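Local coordinates for protein laccase (Botrytis aclada, PDB 3SQR) that uses its copper centres to oxidise phenolic substrates while reducing dioxygen to water, probably in the degradation and detoxification of lignin-derived products, at residues A[344-349]-A[354-359]; A[250-255]-A[323-328]; A[428-433]-A[542-547]. One frame throughout, in Å; residues are numbered along the deposited sequence.

Contact 1 (A[344-349]-A[354-359]). With SO4 (sulfate ion), chain M.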
loop_
_atom_site.group_PDB
_atom_site.type_symbol
_atom_site.label_atom_id
_atom_site.label_comp_id
_atom_site.label_asym_id
_atom_site.label_seq_id
_atom_site.Cartn_x
_atom_site.Cartn_y
_atom_site.Cartn_z
ATOM N N THR A 344 -18.861 3.026 6.565
ATOM C CA THR A 344 -19.392 1.916 7.277
ATOM C C THR A 344 -19.897 0.885 6.267
ATOM O O THR A 344 -20.126 1.192 5.080
ATOM C CB THR A 344 -20.634 2.294 8.156
ATOM O OG1 THR A 344 -21.686 2.805 7.340
ATOM C CG2 THR A 344 -20.226 3.337 9.227
ATOM N N GLY A 345 -20.089 -0.299 6.789
ATOM C CA GLY A 345 -20.732 -1.404 6.099
ATOM C C GLY A 345 -21.568 -2.176 7.110
ATOM O O GLY A 345 -21.707 -1.751 8.245
ATOM N N ILE A 346 -22.115 -3.277 6.658
ATOM C CA ILE A 346 -23.026 -4.092 7.440
ATOM C C ILE A 346 -22.597 -5.523 7.468
ATOM O O ILE A 346 -22.354 -6.173 6.410
ATOM C CB ILE A 346 -24.483 -4.040 6.836
ATOM C CG1 ILE A 346 -25.016 -2.631 6.828
ATOM C CG2 ILE A 346 -25.375 -4.946 7.628
ATOM C CD1 ILE A 346 -26.378 -2.481 6.084
ATOM N N LEU A 347 -22.481 -6.045 8.700
ATOM C CA LEU A 347 -22.299 -7.414 8.986
ATOM C C LEU A 347 -23.677 -8.016 9.333
ATOM O O LEU A 347 -24.353 -7.447 10.156
ATOM C CB LEU A 347 -21.427 -7.555 10.206
ATOM C CG LEU A 347 -21.182 -9.007 10.621
ATOM C CD1 LEU A 347 -20.279 -9.702 9.629
ATOM C CD2 LEU A 347 -20.566 -9.027 12.002
ATOM N N ARG A 348 -24.038 -9.096 8.670
ATOM C CA ARG A 348 -25.324 -9.822 8.920
ATOM C C ARG A 348 -25.032 -11.242 9.303
ATOM O O ARG A 348 -24.203 -11.926 8.679
ATOM C CB ARG A 348 -26.168 -9.815 7.677
ATOM C CG ARG A 348 -26.458 -8.431 7.146
ATOM C CD ARG A 348 -27.562 -8.548 6.127
ATOM N NE ARG A 348 -27.860 -7.327 5.447
ATOM C CZ ARG A 348 -28.468 -6.288 6.003
ATOM N NH1 ARG A 348 -28.843 -6.301 7.278
ATOM N NH2 ARG A 348 -28.697 -5.226 5.271
ATOM N N TYR A 349 -25.749 -11.740 10.313
ATOM C CA TYR A 349 -25.722 -13.171 10.614
ATOM C C TYR A 349 -26.843 -13.857 9.892
ATOM O O TYR A 349 -26.885 -15.087 9.805
ATOM C CB TYR A 349 -25.838 -13.394 12.118
ATOM C CG TYR A 349 -24.557 -13.288 12.929
ATOM C CD1 TYR A 349 -23.941 -12.057 13.136
ATOM C CD2 TYR A 349 -23.945 -14.414 13.455
ATOM C CE1 TYR A 349 -22.791 -11.955 13.868
ATOM C CE2 TYR A 349 -22.785 -14.310 14.231
ATOM C CZ TYR A 349 -22.214 -13.080 14.405
ATOM O OH TYR A 349 -21.105 -12.909 15.146
ATOM N N ILE A 354 -32.684 -7.318 5.666
ATOM C CA ILE A 354 -32.457 -6.109 4.910
ATOM C C ILE A 354 -32.406 -4.892 5.833
ATOM O O ILE A 354 -32.230 -3.787 5.370
ATOM C CB ILE A 354 -33.528 -5.923 3.855
ATOM C CG1 ILE A 354 -34.941 -6.128 4.487
ATOM C CG2 ILE A 354 -33.256 -6.887 2.708
ATOM C CD1 ILE A 354 -36.054 -5.435 3.732
ATOM N N ALA A 355 -32.521 -5.112 7.144
ATOM C CA ALA A 355 -32.461 -4.047 8.161
ATOM C C ALA A 355 -31.076 -3.430 8.339
ATOM O O ALA A 355 -30.074 -4.135 8.412
ATOM C CB ALA A 355 -32.927 -4.588 9.501
ATOM N N ASN A 356 -31.039 -2.116 8.500
ATOM C CA ASN A 356 -29.810 -1.491 8.964
ATOM C C ASN A 356 -29.485 -1.910 10.394
ATOM O O ASN A 356 -30.373 -2.089 11.219
ATOM C CB ASN A 356 -29.887 0.029 8.888
ATOM C CG ASN A 356 -29.614 0.572 7.502
ATOM O OD1 ASN A 356 -29.870 1.744 7.269
ATOM N ND2 ASN A 356 -29.106 -0.245 6.580
ATOM N N PRO A 357 -28.196 -2.069 10.702
ATOM C CA PRO A 357 -27.823 -2.383 12.052
ATOM C C PRO A 357 -28.192 -1.274 12.988
ATOM O O PRO A 357 -28.154 -0.118 12.619
ATOM C CB PRO A 357 -26.281 -2.502 11.998
ATOM C CG PRO A 357 -25.974 -2.649 10.620
ATOM C CD PRO A 357 -27.010 -1.931 9.844
ATOM N N THR A 358 -28.464 -1.642 14.225
ATOM C CA THR A 358 -28.671 -0.666 15.274
ATOM C C THR A 358 -27.642 -0.846 16.379
ATOM O O THR A 358 -27.866 -0.411 17.491
ATOM C CB THR A 358 -30.121 -0.750 15.839
ATOM O OG1 THR A 358 -30.445 -2.096 16.251
ATOM C CG2 THR A 358 -31.074 -0.268 14.791
ATOM N N SER A 359 -26.481 -1.425 16.073
ATOM C CA SER A 359 -25.525 -1.739 17.132
ATOM C C SER A 359 -24.757 -0.505 17.560
ATOM O O SER A 359 -24.687 0.522 16.843
ATOM C CB SER A 359 -24.564 -2.826 16.654
ATOM O OG SER A 359 -24.071 -2.453 15.362
HETATM S S SO4 M . -27.567 -6.801 1.712
HETATM O O1 SO4 M . -28.763 -6.784 0.884
HETATM O O2 SO4 M . -26.418 -6.530 0.841
HETATM O O3 SO4 M . -27.626 -5.766 2.730
HETATM O O4 SO4 M . -27.443 -8.128 2.340
HETATM O O HOH W 1 -29.756 -2.423 5.242
#
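Arg-348, Ile-346 and Pro-357 bury the most surface where strand 344-348, the last strand of the second cupredoxin-like beta-sandwich domain of this three-domain laccase, is met by the irregular chain 354-359 that follows it. The strand runs between 254-256 and 323-327 in a mixed sheet, and the returning loop lies against the side chains of Ile-346 and Arg-348. Arg-348 supplies the polar grip. Its NH1 donates to Ala-355 O at 2.7 Å, and the N-H...O angle of 178° makes the bond essentially straight; the acceptor lies in the guanidinium plane, whereas the donor is tilted from the carbonyl plane. The same plane serves other partners at its edge. NE and NH2 both donate to a sulfate ion, probably from the crystallisation liquor, with NH2 to sulfate O3 at 2.8 Å and NE shared between O3 and O4. Lys-251 NZ also binds this anion. Both faces of the guanidinium are covered: Ile-346 CG2 stands 3.7 Å above the plane over its centre, and Ile-354 CA lies on the opposite side, displaced toward the rim. Bonds around the edge and carbon on each face should restrict rotation of the group. The apolar half belongs to Ile-346 and Pro-357. With CG1 beside the backbone N (chi1 -60°), Ile-346 brings that branch to Pro-357 CD at 3.7 Å, while CG2 approaches Pro-357 CG. The proline ring is further backed by Trp-325. At the outer end, Ile-346 CD1 lies 3.6 Å from Asn-356 ND2, the two side chains crossing at about a right angle. A water bridges the two segments, accepting from Arg-348 NH2 at 3.0 Å and donating to Ile-354 O at 2.8 Å.

Contact 2 (A[250-255]-A[323-328]). With NAG (2-acetamido-2-deoxy-beta-D-glucopyranose), chain C; SO4 (sulfate ion), chain M.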
loop_
_atom_site.group_PDB
_atom_site.type_symbol
_atom_site.label_atom_id
_atom_site.label_comp_id
_atom_site.label_asym_id
_atom_site.label_seq_id
_atom_site.Cartn_x
_atom_site.Cartn_y
_atom_site.Cartn_z
ATOM N N GLY A 250 -26.758 3.349 -4.198
ATOM C CA GLY A 250 -25.551 2.801 -3.583
ATOM C C GLY A 250 -25.968 1.928 -2.441
ATOM O O GLY A 250 -26.926 2.239 -1.737
ATOM N N LYS A 251 -25.205 0.883 -2.199
ATOM C CA LYS A 251 -25.465 -0.044 -1.149
ATOM C C LYS A 251 -24.258 -0.201 -0.261
ATOM O O LYS A 251 -23.134 -0.204 -0.732
ATOM C CB LYS A 251 -25.859 -1.440 -1.698
ATOM C CG LYS A 251 -27.346 -1.621 -1.973
ATOM C CD LYS A 251 -27.735 -3.124 -2.234
ATOM C CE LYS A 251 -27.783 -4.007 -0.939
ATOM N NZ LYS A 251 -28.562 -5.252 -1.224
ATOM N N LYS A 252 -24.529 -0.384 1.026
ATOM C CA LYS A 252 -23.520 -0.711 1.989
ATOM C C LYS A 252 -22.884 -2.015 1.621
ATOM O O LYS A 252 -23.557 -2.996 1.188
ATOM C CB LYS A 252 -24.074 -0.871 3.385
ATOM C CG LYS A 252 -24.501 0.454 4.045
ATOM C CD LYS A 252 -23.374 1.488 4.091
ATOM C CE LYS A 252 -23.697 2.714 4.947
ATOM N NZ LYS A 252 -22.581 3.782 4.900
ATOM N N PHE A 253 -21.563 -2.029 1.784
ATOM C CA PHE A 253 -20.813 -3.257 1.824
ATOM C C PHE A 253 -21.495 -4.205 2.809
ATOM O O PHE A 253 -21.931 -3.788 3.860
ATOM C CB PHE A 253 -19.424 -3.020 2.369
ATOM C CG PHE A 253 -18.675 -4.277 2.718
ATOM C CD1 PHE A 253 -18.275 -5.150 1.706
ATOM C CD2 PHE A 253 -18.403 -4.630 4.041
ATOM C CE1 PHE A 253 -17.571 -6.302 1.979
ATOM C CE2 PHE A 253 -17.701 -5.819 4.346
ATOM C CZ PHE A 253 -17.294 -6.673 3.293
ATOM N N GLU A 254 -21.583 -5.454 2.440
ATOM C CA GLU A 254 -22.191 -6.439 3.338
ATOM C C GLU A 254 -21.334 -7.644 3.426
ATOM O O GLU A 254 -20.770 -8.087 2.393
ATOM C CB GLU A 254 -23.567 -6.833 2.807
ATOM C CG GLU A 254 -24.403 -7.680 3.763
ATOM C CD GLU A 254 -24.131 -9.172 3.723
ATOM O OE1 GLU A 254 -23.518 -9.646 2.739
ATOM O OE2 GLU A 254 -24.537 -9.872 4.691
ATOM N N LEU A 255 -21.292 -8.220 4.613
ATOM C CA LEU A 255 -20.496 -9.367 4.950
ATOM C C LEU A 255 -21.412 -10.267 5.815
ATOM O O LEU A 255 -21.990 -9.756 6.753
ATOM C CB LEU A 255 -19.293 -8.932 5.804
ATOM C CG LEU A 255 -18.389 -10.059 6.288
ATOM C CD1 LEU A 255 -17.936 -11.073 5.185
ATOM C CD2 LEU A 255 -17.223 -9.526 7.130
ATOM N N ASN A 323 -27.633 -7.888 12.773
ATOM C CA ASN A 323 -26.881 -6.973 11.924
ATOM C C ASN A 323 -26.006 -6.097 12.790
ATOM O O ASN A 323 -26.415 -5.583 13.841
ATOM C CB ASN A 323 -27.871 -6.132 11.135
ATOM C CG ASN A 323 -28.840 -6.972 10.406
ATOM O OD1 ASN A 323 -28.449 -7.945 9.779
ATOM N ND2 ASN A 323 -30.139 -6.679 10.554
ATOM N N TYR A 324 -24.762 -5.887 12.372
ATOM C CA TYR A 324 -23.847 -5.081 13.140
ATOM C C TYR A 324 -23.187 -4.118 12.168
ATOM O O TYR A 324 -22.955 -4.474 10.966
ATOM C CB TYR A 324 -22.774 -5.949 13.812
ATOM C CG TYR A 324 -23.321 -6.855 14.854
ATOM C CD1 TYR A 324 -23.796 -8.073 14.528
ATOM C CD2 TYR A 324 -23.391 -6.439 16.191
ATOM C CE1 TYR A 324 -24.341 -8.921 15.539
ATOM C CE2 TYR A 324 -23.938 -7.268 17.201
ATOM C CZ TYR A 324 -24.390 -8.500 16.852
ATOM O OH TYR A 324 -24.922 -9.341 17.806
ATOM N N TRP A 325 -22.955 -2.910 12.656
ATOM C CA TRP A 325 -22.219 -1.958 11.848
ATOM C C TRP A 325 -20.760 -2.379 11.723
ATOM O O TRP A 325 -20.100 -2.771 12.714
ATOM C CB TRP A 325 -22.237 -0.579 12.450
ATOM C CG TRP A 325 -23.480 0.117 12.209
ATOM C CD1 TRP A 325 -24.379 0.497 13.145
ATOM C CD2 TRP A 325 -24.001 0.514 10.927
ATOM N NE1 TRP A 325 -25.438 1.148 12.531
ATOM C CE2 TRP A 325 -25.245 1.146 11.167
ATOM C CE3 TRP A 325 -23.533 0.398 9.607
ATOM C CZ2 TRP A 325 -26.061 1.654 10.113
ATOM C CZ3 TRP A 325 -24.318 0.890 8.561
ATOM C CH2 TRP A 325 -25.583 1.524 8.826
ATOM N N ILE A 326 -20.248 -2.232 10.503
ATOM C CA ILE A 326 -18.786 -2.361 10.240
ATOM C C ILE A 326 -18.330 -0.942 10.079
ATOM O O ILE A 326 -18.845 -0.196 9.250
ATOM C CB ILE A 326 -18.411 -3.244 9.026
ATOM C CG1 ILE A 326 -18.972 -4.701 9.147
ATOM C CG2 ILE A 326 -16.838 -3.227 8.810
ATOM C CD1 ILE A 326 -18.915 -5.479 7.800
ATOM N N ARG A 327 -17.398 -0.528 10.934
ATOM C CA ARG A 327 -17.023 0.860 11.028
ATOM C C ARG A 327 -15.643 1.082 10.450
ATOM O O ARG A 327 -14.686 0.501 10.938
ATOM C CB ARG A 327 -17.047 1.303 12.499
ATOM C CG ARG A 327 -18.493 1.261 13.014
ATOM C CD ARG A 327 -18.670 1.935 14.283
ATOM N NE ARG A 327 -19.976 1.573 14.826
ATOM C CZ ARG A 327 -21.094 2.305 14.727
ATOM N NH1 ARG A 327 -21.127 3.465 14.072
ATOM N NH2 ARG A 327 -22.213 1.842 15.286
ATOM N N GLY A 328 -15.543 1.876 9.408
ATOM C CA GLY A 328 -14.203 2.299 8.995
ATOM C C GLY A 328 -13.582 3.256 9.994
ATOM O O GLY A 328 -12.379 3.382 10.068
HETATM C C1 NAG C . -14.290 -7.590 -1.659
HETATM C C2 NAG C . -14.822 -8.935 -1.175
HETATM C C3 NAG C . -13.960 -10.015 -1.798
HETATM C C4 NAG C . -13.957 -9.934 -3.318
HETATM C C5 NAG C . -13.728 -8.463 -3.794
HETATM C C6 NAG C . -14.373 -8.226 -5.137
HETATM C C7 NAG C . -15.536 -9.575 1.047
HETATM C C8 NAG C . -15.187 -9.785 2.511
HETATM N N2 NAG C . -14.604 -9.108 0.229
HETATM O O3 NAG C . -14.343 -11.303 -1.377
HETATM O O4 NAG C . -12.913 -10.772 -3.847
HETATM O O5 NAG C . -14.439 -7.516 -3.037
HETATM O O6 NAG C . -13.838 -7.036 -5.721
HETATM O O7 NAG C . -16.655 -9.820 0.586
HETATM S S SO4 M . -27.567 -6.801 1.712
HETATM O O1 SO4 M . -28.763 -6.784 0.884
HETATM O O2 SO4 M . -26.418 -6.530 0.841
HETATM O O3 SO4 M . -27.626 -5.766 2.730
HETATM O O4 SO4 M . -27.443 -8.128 2.340
#
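Trp-325 and Ile-326 on strand 323-327 meet residues 252 to 255 across the intervening strand 344-348, so side chains alone make this contact in the second cupredoxin-like domain. At Trp-325, the six-membered part of the indole approaches the aliphatic end of Lys-252, with CZ3 4.1 Å from CE in an oblique encounter. The lysine chain bends at chi2 (-56°) to bring CE there; its NZ is bound by Asn-234 OD1 and Thr-344 OG1. Next along the strand, Ile-326 points toward the other segment and has the largest share of buried surface. Its CD1 does all the touching: it reaches the edge of the Phe-253 ring, 3.7 Å from CE2, and lies 4.0 Å from Leu-255 CB. With CG anti to the backbone N (chi1 168°), Phe-253 turns its ring so that CE2 meets Ile-326 while CZ, also at the edge, comes 3.8 Å from C8 of an N-acetylglucosamine belonging to an attached glycan. Met-230 of strand 227-230 touches both Phe-253 and Ile-326. These carbon-to-carbon approaches imply mainly hydrophobic and dispersion cohesion between the segments, while the ammonium group of Lys-252 finds its hydrogen-bond acceptors outside the two segments.

Contact 3 (A[428-433]-A[542-547])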
loop_
_atom_site.group_PDB
_atom_site.type_symbol
_atom_site.label_atom_id
_atom_site.label_comp_id
_atom_site.label_asym_id
_atom_site.label_seq_id
_atom_site.Cartn_x
_atom_site.Cartn_y
_atom_site.Cartn_z
ATOM N N THR A 428 26.701 6.624 -11.188
ATOM C CA THR A 428 26.652 6.501 -9.727
ATOM C C THR A 428 26.279 7.807 -8.992
ATOM O O THR A 428 26.090 7.806 -7.753
ATOM C CB THR A 428 27.954 5.940 -9.214
ATOM O OG1 THR A 428 28.995 6.840 -9.644
ATOM C CG2 THR A 428 28.204 4.554 -9.791
ATOM N N ILE A 429 26.154 8.888 -9.768
ATOM C CA ILE A 429 25.763 10.196 -9.305
ATOM C C ILE A 429 24.488 10.576 -10.009
ATOM O O ILE A 429 24.448 10.728 -11.236
ATOM C CB ILE A 429 26.842 11.300 -9.604
ATOM C CG1 ILE A 429 28.215 10.949 -9.027
ATOM C CG2 ILE A 429 26.418 12.679 -9.035
ATOM C CD1 ILE A 429 29.331 11.822 -9.660
ATOM N N PHE A 430 23.452 10.811 -9.217
ATOM C CA PHE A 430 22.102 10.940 -9.696
ATOM C C PHE A 430 21.632 12.367 -9.522
ATOM O O PHE A 430 22.219 13.111 -8.724
ATOM C CB PHE A 430 21.259 9.919 -8.864
ATOM C CG PHE A 430 21.708 8.515 -9.088
ATOM C CD1 PHE A 430 21.398 7.868 -10.267
ATOM C CD2 PHE A 430 22.480 7.861 -8.151
ATOM C CE1 PHE A 430 21.837 6.547 -10.485
ATOM C CE2 PHE A 430 22.943 6.576 -8.378
ATOM C CZ PHE A 430 22.610 5.911 -9.535
ATOM N N PRO A 431 20.637 12.794 -10.277
ATOM C CA PRO A 431 20.158 14.141 -10.034
ATOM C C PRO A 431 19.790 14.382 -8.592
ATOM O O PRO A 431 19.238 13.480 -7.938
ATOM C CB PRO A 431 18.940 14.260 -10.960
ATOM C CG PRO A 431 19.164 13.287 -12.002
ATOM C CD PRO A 431 19.935 12.175 -11.411
ATOM N N THR A 432 20.056 15.591 -8.085
ATOM C CA THR A 432 19.691 15.929 -6.743
ATOM C C THR A 432 18.220 15.599 -6.465
ATOM O O THR A 432 17.871 15.080 -5.404
ATOM C CB THR A 432 19.957 17.415 -6.470
ATOM O OG1 THR A 432 21.375 17.599 -6.592
ATOM C CG2 THR A 432 19.487 17.795 -5.088
ATOM N N GLU A 433 17.378 15.891 -7.418
ATOM C CA GLU A 433 15.937 15.714 -7.175
ATOM C C GLU A 433 15.467 14.273 -7.278
ATOM O O GLU A 433 14.288 13.997 -7.095
ATOM C CB GLU A 433 15.154 16.610 -8.100
ATOM C CG GLU A 433 15.270 16.264 -9.558
ATOM C CD GLU A 433 16.514 16.864 -10.342
ATOM O OE1 GLU A 433 17.510 17.443 -9.785
ATOM O OE2 GLU A 433 16.438 16.696 -11.568
ATOM N N GLU A 542 20.834 0.809 -3.653
ATOM C CA GLU A 542 21.422 -0.187 -2.827
ATOM C C GLU A 542 22.345 -1.134 -3.602
ATOM O O GLU A 542 21.921 -1.854 -4.508
ATOM C CB GLU A 542 20.284 -1.050 -2.177
ATOM C CG GLU A 542 20.784 -2.143 -1.258
ATOM C CD GLU A 542 19.653 -2.877 -0.609
ATOM O OE1 GLU A 542 18.537 -2.336 -0.676
ATOM O OE2 GLU A 542 19.850 -4.007 -0.204
ATOM N N SER A 543 23.605 -1.162 -3.194
ATOM C CA SER A 543 24.546 -2.145 -3.760
ATOM C C SER A 543 24.499 -2.131 -5.272
ATOM O O SER A 543 24.360 -3.160 -5.947
ATOM C CB SER A 543 24.252 -3.522 -3.190
ATOM O OG SER A 543 24.345 -3.444 -1.795
ATOM N N GLN A 544 24.630 -0.938 -5.835
ATOM C CA GLN A 544 24.444 -0.745 -7.221
ATOM C C GLN A 544 25.155 -1.769 -8.121
ATOM O O GLN A 544 24.599 -2.246 -9.104
ATOM C CB GLN A 544 24.928 0.670 -7.607
ATOM C CG GLN A 544 24.666 0.939 -9.009
ATOM C CD GLN A 544 24.863 2.360 -9.344
ATOM O OE1 GLN A 544 24.754 3.229 -8.472
ATOM N NE2 GLN A 544 25.116 2.634 -10.611
ATOM N N SER A 545 26.400 -2.027 -7.810
ATOM C CA SER A 545 27.218 -2.799 -8.755
ATOM C C SER A 545 26.866 -4.276 -8.586
ATOM O O SER A 545 27.258 -5.122 -9.419
ATOM C CB SER A 545 28.710 -2.542 -8.497
ATOM O OG SER A 545 29.077 -3.044 -7.220
ATOM N N SER A 546 26.090 -4.605 -7.536
ATOM C CA SER A 546 25.603 -5.980 -7.422
ATOM C C SER A 546 24.262 -6.262 -8.067
ATOM O O SER A 546 23.764 -7.406 -7.949
ATOM C CB SER A 546 25.502 -6.411 -5.968
ATOM O OG SER A 546 26.758 -6.377 -5.343
ATOM N N ILE A 547 23.670 -5.302 -8.757
ATOM C CA ILE A 547 22.391 -5.550 -9.387
ATOM C C ILE A 547 22.611 -6.500 -10.569
ATOM O O ILE A 547 23.512 -6.281 -11.322
ATOM C CB ILE A 547 21.725 -4.222 -9.886
ATOM C CG1 ILE A 547 21.324 -3.358 -8.670
ATOM C CG2 ILE A 547 20.502 -4.468 -10.745
ATOM C CD1 ILE A 547 21.061 -1.875 -8.971
#
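Thr-428 opens the contact with its methyl branch: CG2 lies 3.7 Å from Gln-544 NE2, so the methyl sits above one face of the amide, displaced outward past CD toward the NE2 and OE1 end, and the two side chains cross at about a right angle. With OG1 at chi1 58°, CG2 is the branch that turns to Gln-544. Two residues on, Phe-430 points toward the other segment and presents the edge of its ring. CZ is 3.6 Å from Gln-544 OE1 and CE2 3.8 Å, with the oxygen near the ring plane, where the slightly positive aromatic hydrogens would be expected to make a weak electrostatic match. Ring and amide planes are turned 46° apart. Gln-544 reaches both residues because its chain is extended, with CG anti to the backbone N (chi1 -176°). Its NE2 donates to Glu-427 O, just before Thr-428, and this bond helps set the amide orientation. Helix 419-424 contributes Lys-422 beside Phe-430 and Ile-423 beside Gln-544. The glutamine itself begins the short 3-10 segment 544-546, whose turn is marked by Ser-546 N bonding to Ser-543 O at 2.8 Å. The arrangement is a surface loop-to-loop contact in the third cupredoxin-like domain of a multicopper oxidase, joining the lead-in to strand 436-439 with the exit from its parallel sheet neighbour, strand 537-542.

Overall arrangement
Contacts 1 and 2 form one neighbourhood, their centres 6 Å apart, in the five-strand sheet of the second domain. Contact 1 begins on the strand that contact 2 reaches across, and probable backbone hydrogen bonds from Ile-326 N to Gly-345 O and from Tyr-324 N to Leu-347 O (both 2.7 Å) tie the two contacts together; both also touch the same sulfate. Along the chain contact 2 closes before contact 1 opens, and contact 3 follows. Contact 3 lies across the chain's centre, about 53 Å from contact 1 and 47 Å from contact 2, centre to centre. Contacts 1 and 2 thus join parts of the second domain and contact 3 joins two loops of the third, all three away from the copper sites.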